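Local coordinates for papain-like protease (Human betacoronavirus 2c EMC/2012, PDB 4PT5) that cleaves the viral replicase polyprotein as a cysteine protease of the papain-like family and, like its coronavirus relatives, probably also removes ubiquitin from host proteins, at the interface of chains A and B. Residues are numbered along the deposited sequence; one frame, centred on the assembly and turned at random. Chains: chain A/B, Papain-like protease.

The interface of chains A and B. Residues chain A 211-214, 236; chain B 60-62.
B:Asn61 reaches tip first into chain A, its side chain crossing that of A:Tyr211 at about a right angle. The phenol hydroxyl OH of A:Tyr211 donates a hydrogen bond of 2.9 Å to the amide oxygen OD1 of B:Asn61. It arrives in the carbonyl plane on a lone pair, with a C=O...donor angle of 126°. OD1 lies in the plane of the ring at its edge, beside CE1 as well as OH, and ring and amide planes are turned 30° apart. A:Tyr211 presents this edge with CG anti to its backbone N (chi1 -169°). The backbone of A:Gly213 passes to one side of the amide plane, its CA 3.9 Å from CG of B:Asn61. The same CA packs against B:Asp60, 3.7 Å from the carboxylate carbon CG; with no side chain on the glycine, both residues can come in over its backbone. A methyl of A:Val212, CG1, sits alongside OD1 of B:Asp60 at 3.7 Å. On the other flank the carbonyl O of B:Leu62 rests 3.3 Å above one face of the A:Arg236 guanidinium, toward its rim, an approach that may be favourable electrostatically but is not a hydrogen bond. The patch recurs with chains exchanged in this two-fold dimer, which may be a crystal association. A:Tyr211 and A:Val212 end strand 210-212, A:Gly213 follows in a loop, and A:Arg236 belongs to strand 233-242; they meet the loop of chain B between strand 55-58 and helix 64-74.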
loop_
_atom_site.group_PDB
_atom_site.type_symbol
_atom_site.label_atom_id
_atom_site.label_comp_id
_atom_site.label_asym_id
_atom_site.label_seq_id
_atom_site.Cartn_x
_atom_site.Cartn_y
_atom_site.Cartn_z
ATOM N N TYR A 211 2.504 -19.575 -3.943
ATOM C CA TYR A 211 3.937 -19.700 -3.684
ATOM C C TYR A 211 4.745 -18.803 -4.613
ATOM O O TYR A 211 4.497 -18.750 -5.820
ATOM C CB TYR A 211 4.405 -21.152 -3.824
ATOM C CG TYR A 211 5.812 -21.395 -3.312
ATOM C CD1 TYR A 211 6.923 -21.167 -4.126
ATOM C CD2 TYR A 211 6.032 -21.857 -2.012
ATOM C CE1 TYR A 211 8.209 -21.384 -3.659
ATOM C CE2 TYR A 211 7.316 -22.078 -1.538
ATOM C CZ TYR A 211 8.400 -21.843 -2.365
ATOM O OH TYR A 211 9.678 -22.060 -1.901
ATOM N N VAL A 212 5.719 -18.107 -4.036
ATOM C CA VAL A 212 6.619 -17.245 -4.792
ATOM C C VAL A 212 8.046 -17.781 -4.687
ATOM O O VAL A 212 8.553 -18.010 -3.586
ATOM C CB VAL A 212 6.548 -15.785 -4.298
ATOM C CG1 VAL A 212 7.360 -14.868 -5.201
ATOM C CG2 VAL A 212 5.102 -15.318 -4.246
ATOM N N GLY A 213 8.679 -17.987 -5.840
ATOM C CA GLY A 213 10.034 -18.524 -5.900
ATOM C C GLY A 213 10.236 -19.446 -7.087
ATOM O O GLY A 213 11.190 -19.290 -7.851
ATOM N N VAL A 214 9.332 -20.413 -7.229
ATOM C CA VAL A 214 9.353 -21.361 -8.345
ATOM C C VAL A 214 8.135 -21.155 -9.240
ATOM O O VAL A 214 7.115 -20.626 -8.796
ATOM C CB VAL A 214 9.413 -22.830 -7.863
ATOM C CG1 VAL A 214 10.764 -23.132 -7.233
ATOM C CG2 VAL A 214 8.280 -23.134 -6.893
ATOM N N ARG A 236 15.387 -29.178 2.477
ATOM C CA ARG A 236 14.016 -28.688 2.487
ATOM C C ARG A 236 13.280 -29.316 1.310
ATOM O O ARG A 236 13.766 -29.277 0.177
ATOM C CB ARG A 236 13.984 -27.157 2.396
ATOM C CG ARG A 236 12.615 -26.536 2.637
ATOM C CD ARG A 236 12.684 -25.017 2.706
ATOM N NE ARG A 236 11.420 -24.441 3.170
ATOM C CZ ARG A 236 10.603 -23.688 2.435
ATOM N NH1 ARG A 236 10.903 -23.380 1.177
ATOM N NH2 ARG A 236 9.479 -23.228 2.970
ATOM N N ASP B 60 13.473 -14.962 -2.531
ATOM C CA ASP B 60 12.587 -16.080 -2.864
ATOM C C ASP B 60 12.971 -17.348 -2.112
ATOM O O ASP B 60 14.077 -17.449 -1.582
ATOM C CB ASP B 60 12.643 -16.364 -4.367
ATOM C CG ASP B 60 11.802 -15.403 -5.184
ATOM O OD1 ASP B 60 10.993 -14.651 -4.598
ATOM O OD2 ASP B 60 11.946 -15.406 -6.426
ATOM N N ASN B 61 12.051 -18.312 -2.081
ATOM C CA ASN B 61 12.289 -19.636 -1.491
ATOM C C ASN B 61 12.905 -19.592 -0.091
ATOM O O ASN B 61 13.845 -20.330 0.211
ATOM C CB ASN B 61 13.148 -20.495 -2.425
ATOM C CG ASN B 61 12.542 -20.643 -3.805
ATOM O OD1 ASN B 61 11.424 -21.137 -3.960
ATOM N ND2 ASN B 61 13.281 -20.215 -4.822
ATOM N N LEU B 62 12.370 -18.719 0.755
ATOM C CA LEU B 62 12.891 -18.557 2.104
ATOM C C LEU B 62 12.615 -19.796 2.950
ATOM O O LEU B 62 11.555 -20.418 2.844
ATOM C CB LEU B 62 12.295 -17.320 2.784
ATOM C CG LEU B 62 12.274 -15.953 2.090
ATOM C CD1 LEU B 62 11.952 -14.884 3.122
ATOM C CD2 LEU B 62 13.578 -15.622 1.380
#